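Local coordinates for tungsten-containing formylmethanofuran dehydrogenase 2 subunit C (Methanothermobacter wolfeii, PDB 5T5I), which forms one subunit of a tungsten-dependent enzyme complex that probably interconverts carbon dioxide and formylmethanofuran in methanogenic archaea, at residues 119-124 with 145-150; 136-141 with 162-167; 183-188 with 202-207. One frame throughout, in Å; residues are numbered along the deposited sequence.

Contact 1: 119-124 with 145-150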
loop_
_atom_site.group_PDB
_atom_site.type_symbol
_atom_site.label_atom_id
_atom_site.label_comp_id
_atom_site.label_asym_id
_atom_site.label_seq_id
_atom_site.Cartn_x
_atom_site.Cartn_y
_atom_site.Cartn_z
ATOM N N GLN C 119 -35.047 -20.002 -23.501
ATOM C CA GLN C 119 -35.525 -18.613 -23.375
ATOM C C GLN C 119 -37.056 -18.627 -23.293
ATOM O O GLN C 119 -37.692 -19.377 -24.042
ATOM C CB GLN C 119 -35.094 -17.792 -24.588
ATOM C CG GLN C 119 -35.621 -16.330 -24.615
ATOM C CD GLN C 119 -35.197 -15.645 -25.890
ATOM O OE1 GLN C 119 -35.219 -16.246 -26.962
ATOM N NE2 GLN C 119 -34.727 -14.405 -25.809
ATOM N N ASP C 120 -37.643 -17.862 -22.350
ATOM C CA ASP C 120 -39.111 -17.792 -22.168
ATOM C C ASP C 120 -39.807 -19.158 -21.893
ATOM O O ASP C 120 -40.980 -19.314 -22.217
ATOM C CB ASP C 120 -39.791 -17.117 -23.388
ATOM C CG ASP C 120 -39.472 -15.654 -23.529
ATOM O OD1 ASP C 120 -39.556 -14.937 -22.518
ATOM O OD2 ASP C 120 -39.233 -15.212 -24.671
ATOM N N MET C 121 -39.117 -20.119 -21.276
ATOM C CA MET C 121 -39.689 -21.446 -21.006
ATOM C C MET C 121 -40.925 -21.336 -20.099
ATOM O O MET C 121 -40.942 -20.512 -19.180
ATOM C CB MET C 121 -38.626 -22.342 -20.355
ATOM C CG MET C 121 -38.998 -23.802 -20.233
ATOM S SD MET C 121 -37.597 -24.698 -19.503
ATOM C CE MET C 121 -38.080 -26.387 -19.825
ATOM N N ARG C 122 -41.958 -22.134 -20.396
ATOM C CA ARG C 122 -43.205 -22.176 -19.617
ATOM C C ARG C 122 -43.357 -23.506 -18.849
ATOM O O ARG C 122 -43.987 -23.516 -17.794
ATOM C CB ARG C 122 -44.439 -21.949 -20.516
ATOM C CG ARG C 122 -44.262 -20.993 -21.710
ATOM C CD ARG C 122 -44.879 -19.637 -21.519
ATOM N NE ARG C 122 -44.124 -18.842 -20.549
ATOM C CZ ARG C 122 -43.570 -17.642 -20.758
ATOM N NH1 ARG C 122 -43.687 -17.037 -21.939
ATOM N NH2 ARG C 122 -42.902 -17.036 -19.788
ATOM N N GLY C 123 -42.841 -24.602 -19.403
ATOM C CA GLY C 123 -42.938 -25.927 -18.789
ATOM C C GLY C 123 -42.100 -26.981 -19.485
ATOM O O GLY C 123 -41.501 -26.712 -20.533
ATOM N N GLY C 124 -42.063 -28.174 -18.899
ATOM C CA GLY C 124 -41.277 -29.282 -19.426
ATOM C C GLY C 124 -39.855 -29.278 -18.899
ATOM O O GLY C 124 -39.575 -28.702 -17.838
ATOM N N ARG C 145 -41.029 -9.744 -18.324
ATOM C CA ARG C 145 -41.625 -11.044 -17.994
ATOM C C ARG C 145 -40.814 -12.136 -18.730
ATOM O O ARG C 145 -40.829 -12.187 -19.957
ATOM C CB ARG C 145 -43.096 -11.071 -18.457
ATOM C CG ARG C 145 -43.974 -10.009 -17.776
ATOM C CD ARG C 145 -45.184 -9.567 -18.566
ATOM N NE ARG C 145 -44.825 -8.853 -19.796
ATOM C CZ ARG C 145 -45.680 -8.216 -20.591
ATOM N NH1 ARG C 145 -46.975 -8.180 -20.299
ATOM N NH2 ARG C 145 -45.246 -7.598 -21.679
ATOM N N GLY C 146 -40.083 -12.946 -17.981
ATOM C CA GLY C 146 -39.241 -14.004 -18.538
ATOM C C GLY C 146 -39.803 -15.402 -18.366
ATOM O O GLY C 146 -41.020 -15.614 -18.450
ATOM N N MET C 147 -38.895 -16.371 -18.154
ATOM C CA MET C 147 -39.209 -17.795 -17.911
ATOM C C MET C 147 -40.206 -17.895 -16.735
ATOM O O MET C 147 -40.003 -17.224 -15.728
ATOM C CB MET C 147 -37.903 -18.528 -17.581
ATOM C CG MET C 147 -38.065 -19.939 -17.095
ATOM S SD MET C 147 -36.454 -20.729 -16.988
ATOM C CE MET C 147 -36.917 -22.292 -16.299
ATOM N N SER C 148 -41.301 -18.652 -16.891
ATOM C CA SER C 148 -42.334 -18.786 -15.842
ATOM C C SER C 148 -42.492 -20.224 -15.275
ATOM O O SER C 148 -43.220 -20.421 -14.301
ATOM C CB SER C 148 -43.679 -18.288 -16.365
ATOM O OG SER C 148 -44.042 -18.941 -17.572
ATOM N N GLY C 149 -41.843 -21.200 -15.889
ATOM C CA GLY C 149 -41.898 -22.585 -15.432
ATOM C C GLY C 149 -40.997 -23.480 -16.260
ATOM O O GLY C 149 -40.446 -23.042 -17.272
ATOM N N GLY C 150 -40.871 -24.722 -15.823
ATOM C CA GLY C 150 -39.998 -25.724 -16.427
ATOM C C GLY C 150 -38.697 -25.856 -15.667
ATOM O O GLY C 150 -38.425 -25.068 -14.746
HETATM O O HOH W 1 -39.752 -12.345 -22.515
HETATM O O HOH W 2 -42.025 -14.654 -21.246
HETATM O O HOH W 3 -45.417 -21.316 -17.035
#
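Met121 and Arg122 reach over to Met147, Ser148, Gly149 and Gly150 where one loop lies beside the next, the two running within 18° of the same direction. The side chain of Met121 spans the boundary atom by atom. Its CB stands 3.6 Å from Gly149 O, and CG, set anti to the backbone N by a chi1 of -170°, comes to 3.4 Å from that same oxygen. SD follows, 4.1 Å from the methyl CE of Met147. The chain stays extended, and CE ends 4.0 Å from Gly150 CA, where a beta carbon on Gly150 would collide with it. The arrangement is that of a parallel beta-helix, in which a methionine and, two residues on, a pair of glycines recur at matching positions of successive coils, and Met121 and Met147 both rest on Ile152 of strand 151-154. Along the backbone, Ser148 N donates to Met121 O at 3.0 Å, almost in line with the carbonyl (173° at the oxygen), while Gly149 N adds a weak bond to the same acceptor. Arg122 bends back over its own backbone, so that Asp120 O lies over the centre of one face of its guanidinium. Side-on, the group grips a single hydroxyl: Ser148 OG is 3.0 Å from Arg122 NE and 3.1 Å from Arg122 NH2. A water joins that OG to Arg122 O.

Contact 2: 136-141 with 162-167. With CA (calcium ion), chain B.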
loop_
_atom_site.group_PDB
_atom_site.type_symbol
_atom_site.label_atom_id
_atom_site.label_comp_id
_atom_site.label_asym_id
_atom_site.label_seq_id
_atom_site.Cartn_x
_atom_site.Cartn_y
_atom_site.Cartn_z
ATOM N N VAL C 136 -29.281 -18.596 -20.470
ATOM C CA VAL C 136 -30.006 -19.838 -20.247
ATOM C C VAL C 136 -31.273 -19.425 -19.481
ATOM O O VAL C 136 -31.162 -18.731 -18.468
ATOM C CB VAL C 136 -29.212 -20.874 -19.407
ATOM C CG1 VAL C 136 -30.074 -22.095 -19.099
ATOM C CG2 VAL C 136 -27.918 -21.303 -20.102
ATOM N N GLY C 137 -32.440 -19.827 -19.974
ATOM C CA GLY C 137 -33.716 -19.521 -19.333
ATOM C C GLY C 137 -34.000 -18.045 -19.125
ATOM O O GLY C 137 -34.565 -17.667 -18.102
ATOM N N SER C 138 -33.626 -17.203 -20.090
ATOM C CA SER C 138 -33.793 -15.743 -20.016
ATOM C C SER C 138 -35.132 -15.253 -20.602
ATOM O O SER C 138 -35.948 -16.037 -21.080
ATOM C CB SER C 138 -32.658 -15.069 -20.790
ATOM O OG SER C 138 -32.904 -15.193 -22.179
ATOM N N SER C 139 -35.323 -13.934 -20.577
ATOM C CA SER C 139 -36.452 -13.260 -21.211
ATOM C C SER C 139 -35.995 -12.796 -22.625
ATOM O O SER C 139 -34.868 -13.078 -23.040
ATOM C CB SER C 139 -36.877 -12.043 -20.386
ATOM O OG SER C 139 -35.952 -10.967 -20.444
ATOM N N TYR C 140 -36.867 -12.095 -23.339
ATOM C CA TYR C 140 -36.559 -11.480 -24.631
ATOM C C TYR C 140 -36.242 -9.995 -24.381
ATOM O O TYR C 140 -36.749 -9.415 -23.421
ATOM C CB TYR C 140 -37.745 -11.612 -25.608
ATOM C CG TYR C 140 -37.504 -10.942 -26.943
ATOM C CD1 TYR C 140 -36.587 -11.462 -27.850
ATOM C CD2 TYR C 140 -38.165 -9.764 -27.284
ATOM C CE1 TYR C 140 -36.318 -10.816 -29.056
ATOM C CE2 TYR C 140 -37.913 -9.118 -28.492
ATOM C CZ TYR C 140 -36.988 -9.646 -29.377
ATOM O OH TYR C 140 -36.778 -8.986 -30.564
ATOM N N ARG C 141 -35.417 -9.390 -25.247
ATOM C CA ARG C 141 -35.069 -7.948 -25.180
ATOM C C ARG C 141 -36.307 -7.075 -24.928
ATOM O O ARG C 141 -37.352 -7.263 -25.558
ATOM C CB ARG C 141 -34.429 -7.451 -26.490
ATOM C CG ARG C 141 -33.143 -8.184 -26.938
ATOM C CD ARG C 141 -32.123 -8.365 -25.814
ATOM N NE ARG C 141 -30.858 -8.939 -26.286
ATOM C CZ ARG C 141 -29.776 -9.128 -25.527
ATOM N NH1 ARG C 141 -29.783 -8.780 -24.242
ATOM N NH2 ARG C 141 -28.677 -9.644 -26.048
ATOM N N ILE C 162 -27.627 -16.009 -16.782
ATOM C CA ILE C 162 -28.530 -17.143 -16.746
ATOM C C ILE C 162 -29.730 -16.727 -15.858
ATOM O O ILE C 162 -29.562 -15.983 -14.883
ATOM C CB ILE C 162 -27.867 -18.476 -16.267
ATOM C CG1 ILE C 162 -27.459 -18.434 -14.795
ATOM C CG2 ILE C 162 -26.658 -18.889 -17.152
ATOM C CD1 ILE C 162 -27.601 -19.766 -14.150
ATOM N N GLY C 163 -30.920 -17.116 -16.259
ATOM C CA GLY C 163 -32.140 -16.757 -15.543
ATOM C C GLY C 163 -32.451 -15.270 -15.510
ATOM O O GLY C 163 -33.060 -14.777 -14.558
ATOM N N GLU C 164 -32.046 -14.542 -16.548
ATOM C CA GLU C 164 -32.303 -13.103 -16.672
ATOM C C GLU C 164 -33.823 -12.827 -16.669
ATOM O O GLU C 164 -34.549 -13.421 -17.459
ATOM C CB GLU C 164 -31.618 -12.579 -17.950
ATOM C CG GLU C 164 -31.858 -11.108 -18.287
ATOM C CD GLU C 164 -32.717 -10.832 -19.505
ATOM O OE1 GLU C 164 -33.387 -11.769 -19.989
ATOM O OE2 GLU C 164 -32.822 -9.651 -19.901
ATOM N N TYR C 165 -34.302 -11.992 -15.719
ATOM C CA TYR C 165 -35.737 -11.676 -15.527
ATOM C C TYR C 165 -36.605 -12.948 -15.242
ATOM O O TYR C 165 -37.793 -12.977 -15.561
ATOM C CB TYR C 165 -36.323 -10.850 -16.705
ATOM C CG TYR C 165 -36.035 -9.364 -16.648
ATOM C CD1 TYR C 165 -36.786 -8.520 -15.841
ATOM C CD2 TYR C 165 -35.047 -8.797 -17.438
ATOM C CE1 TYR C 165 -36.541 -7.146 -15.801
ATOM C CE2 TYR C 165 -34.794 -7.429 -17.414
ATOM C CZ TYR C 165 -35.534 -6.606 -16.584
ATOM O OH TYR C 165 -35.262 -5.264 -16.568
ATOM N N MET C 166 -36.029 -13.967 -14.587
ATOM C CA MET C 166 -36.740 -15.216 -14.280
ATOM C C MET C 166 -37.972 -14.935 -13.425
ATOM O O MET C 166 -37.900 -14.129 -12.504
ATOM C CB MET C 166 -35.800 -16.194 -13.548
ATOM C CG MET C 166 -36.188 -17.627 -13.658
ATOM S SD MET C 166 -35.011 -18.612 -12.699
ATOM C CE MET C 166 -35.690 -20.205 -12.877
ATOM N N ASN C 167 -39.090 -15.584 -13.746
ATOM C CA ASN C 167 -40.372 -15.431 -13.055
ATOM C C ASN C 167 -41.021 -16.788 -12.663
ATOM O O ASN C 167 -42.245 -16.909 -12.660
ATOM C CB ASN C 167 -41.315 -14.662 -13.983
ATOM C CG ASN C 167 -42.429 -13.953 -13.286
ATOM O OD1 ASN C 167 -42.412 -13.737 -12.062
ATOM N ND2 ASN C 167 -43.430 -13.581 -14.066
HETATM CA CA CA B . -35.581 -8.366 -20.958
HETATM O O HOH W 4 -36.193 -15.637 -17.479
#
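The carboxylate of Glu164 meets Ser139 in two ways through one oxygen. Ser139 N donates to Glu164 OE1 at 3.0 Å, nearly in line with the C-O bond, whereas Ser139 OG donates to OE1 at 2.7 Å from 38° above the carboxylate plane. The Tyr165 ring has Glu164 CD at its edge, in plane, and stacks with the ring of His184. Ser139, the Glu164-Tyr165 pair and His184 lie on three successive coils of the beta-helix, Tyr165 within a type II turn from Gly163 to Met166. With a chi1 of 71°, Ser139 OG lies between its backbone N and carbonyl carbon, where it also binds the calcium ion at 2.7 Å. Asp143 O and an acidic side chain of another protein chain bind the metal too, and a basic side chain of that chain forms a salt bridge with Glu164 OE2. An alanine in place of Glu164 would probably leave Ser139 N and OG without their shared acceptor, the hydroxyl held by calcium alone among the partners described, and that basic group without its mate. Farther along, Val136 CB packs 3.9 Å from Ile162 CG2. Between them Gly163 N donates to Val136 O at 2.7 Å, its N-H...O angle 177°.

Contact 3: 183-188 with 202-207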
loop_
_atom_site.group_PDB
_atom_site.type_symbol
_atom_site.label_atom_id
_atom_site.label_comp_id
_atom_site.label_asym_id
_atom_site.label_seq_id
_atom_site.Cartn_x
_atom_site.Cartn_y
_atom_site.Cartn_z
ATOM N N ILE C 183 -29.707 -12.076 -12.879
ATOM C CA ILE C 183 -29.865 -10.627 -13.114
ATOM C C ILE C 183 -31.373 -10.297 -13.254
ATOM O O ILE C 183 -32.063 -10.955 -14.020
ATOM C CB ILE C 183 -29.046 -10.143 -14.348
ATOM C CG1 ILE C 183 -29.070 -8.590 -14.496
ATOM C CG2 ILE C 183 -29.494 -10.823 -15.653
ATOM C CD1 ILE C 183 -27.960 -7.883 -13.774
ATOM N N HIS C 184 -31.880 -9.327 -12.477
ATOM C CA HIS C 184 -33.313 -8.926 -12.502
ATOM C C HIS C 184 -34.286 -10.071 -12.191
ATOM O O HIS C 184 -35.444 -9.982 -12.557
ATOM C CB HIS C 184 -33.711 -8.276 -13.846
ATOM C CG HIS C 184 -33.190 -6.906 -14.065
ATOM N ND1 HIS C 184 -33.700 -5.825 -13.378
ATOM C CD2 HIS C 184 -32.283 -6.477 -14.958
ATOM C CE1 HIS C 184 -33.047 -4.774 -13.850
ATOM N NE2 HIS C 184 -32.200 -5.132 -14.818
ATOM N N MET C 185 -33.859 -11.108 -11.459
ATOM C CA MET C 185 -34.738 -12.233 -11.138
ATOM C C MET C 185 -35.911 -11.763 -10.259
ATOM O O MET C 185 -35.707 -10.964 -9.353
ATOM C CB MET C 185 -33.899 -13.314 -10.405
ATOM C CG MET C 185 -34.636 -14.481 -9.929
ATOM S SD MET C 185 -33.447 -15.588 -9.103
ATOM C CE MET C 185 -34.308 -17.089 -9.286
ATOM N N ASN C 186 -37.131 -12.234 -10.574
ATOM C CA ASN C 186 -38.355 -11.953 -9.814
ATOM C C ASN C 186 -38.804 -13.134 -8.972
ATOM O O ASN C 186 -39.326 -12.932 -7.881
ATOM C CB ASN C 186 -39.507 -11.575 -10.758
ATOM C CG ASN C 186 -39.417 -10.186 -11.284
ATOM O OD1 ASN C 186 -39.477 -9.955 -12.495
ATOM N ND2 ASN C 186 -39.447 -9.227 -10.377
ATOM N N ASN C 187 -38.717 -14.346 -9.523
ATOM C CA ASN C 187 -39.142 -15.592 -8.870
ATOM C C ASN C 187 -38.406 -16.756 -9.515
ATOM O O ASN C 187 -37.873 -16.621 -10.619
ATOM C CB ASN C 187 -40.669 -15.807 -9.053
ATOM C CG ASN C 187 -41.534 -15.403 -7.888
ATOM O OD1 ASN C 187 -41.912 -16.231 -7.059
ATOM N ND2 ASN C 187 -42.012 -14.169 -7.882
ATOM N N GLY C 188 -38.429 -17.895 -8.838
ATOM C CA GLY C 188 -37.790 -19.117 -9.304
ATOM C C GLY C 188 -36.611 -19.505 -8.443
ATOM O O GLY C 188 -36.350 -18.889 -7.399
ATOM N N GLY C 202 -27.657 -9.712 -9.138
ATOM C CA GLY C 202 -27.642 -8.285 -9.435
ATOM C C GLY C 202 -29.029 -7.807 -9.817
ATOM O O GLY C 202 -29.677 -8.429 -10.656
ATOM N N GLU C 203 -29.532 -6.785 -9.117
ATOM C CA GLU C 203 -30.860 -6.200 -9.340
ATOM C C GLU C 203 -32.037 -7.203 -9.177
ATOM O O GLU C 203 -33.123 -6.965 -9.701
ATOM C CB GLU C 203 -30.897 -5.487 -10.703
ATOM C CG GLU C 203 -29.950 -4.302 -10.756
ATOM C CD GLU C 203 -29.772 -3.775 -12.161
ATOM O OE1 GLU C 203 -28.919 -4.318 -12.897
ATOM O OE2 GLU C 203 -30.521 -2.844 -12.538
ATOM N N MET C 204 -31.856 -8.289 -8.404
ATOM C CA MET C 204 -32.954 -9.233 -8.189
ATOM C C MET C 204 -33.998 -8.600 -7.240
ATOM O O MET C 204 -33.643 -7.826 -6.341
ATOM C CB MET C 204 -32.445 -10.597 -7.640
ATOM C CG MET C 204 -32.070 -10.576 -6.160
ATOM S SD MET C 204 -31.326 -12.099 -5.486
ATOM C CE MET C 204 -32.445 -13.341 -6.074
ATOM N N ALA C 205 -35.276 -8.917 -7.477
ATOM C CA ALA C 205 -36.408 -8.473 -6.646
ATOM C C ALA C 205 -37.019 -9.625 -5.810
ATOM O O ALA C 205 -37.708 -9.372 -4.826
ATOM C CB ALA C 205 -37.476 -7.867 -7.550
ATOM N N GLY C 206 -36.744 -10.865 -6.192
ATOM C CA GLY C 206 -37.273 -12.059 -5.540
ATOM C C GLY C 206 -36.645 -13.316 -6.106
ATOM O O GLY C 206 -35.769 -13.239 -6.974
ATOM N N GLY C 207 -37.088 -14.460 -5.611
ATOM C CA GLY C 207 -36.532 -15.749 -5.994
ATOM C C GLY C 207 -35.333 -16.106 -5.138
ATOM O O GLY C 207 -34.938 -15.339 -4.241
HETATM O O HOH W 5 -35.399 -6.152 -10.986
#
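His184 and Glu203 run side by side at one end of this pairing of coils, and Met185 packs against Met204 nearer the middle. There the fit is close: Met185 SD lies 3.9 Å from Met204 CE, both side chains resting on Ile209 of strand 208-211, and Met185 CG comes to 3.4 Å from Gly206 O. Gly206 and Gly207 leave no room for side chains: a beta carbon on Gly206 would strike Asn186 O, and one on Gly207 would strike Met185 CE. Ala205 N holds Met185 O at 2.8 Å, with a weak second bond from Gly206 N, and His184 N donates to Gly202 O at 3.0 Å; this is the stacking of a parallel beta-helix. By contrast, the side towards solvent is thinly joined. There Asn186 ND2 touches Ala205 CB at 3.7 Å, and the side chain of the exposed Asn187 leads off from the other coil. At the histidine end, Glu203 CB sits over one face of the imidazole, offset toward the rim, in a CH-pi contact. Glu203 OE2 ends 3.4 Å from His184 CE1. A water links His184 ND1 with Glu203 O, while an acidic side chain of another protein chain bonds to NE2. Both carboxylate oxygens of Glu203 are engaged by that chain, through a basic and an aromatic side chain, so the polar ends of both residues are satisfied across the subunit interface.

Overall arrangement
From the N terminus, the chain enters contact 1 at 119-124, passes strand 125-128, and reaches 136-141, the first half of contact 2, before returning at 145-150 to close contact 1. Contact 2 closes only at 162-167, beyond strand 151-154, so the two cross, each spanning one coil of the beta-helix. They also touch: Asp120 N lies 2.8 Å from Ser138 O, and Met147 O lies 2.7 Å from Asn167 N. Contact 3 opens afterwards at 183-188 and closes at 202-207, ahead of strand 208-211. It is joined to contact 2 through Met166 O and Asn186 N, 2.8 Å apart. Contacts 1 and 3 stay separate, their nearest atoms about 6 Å apart.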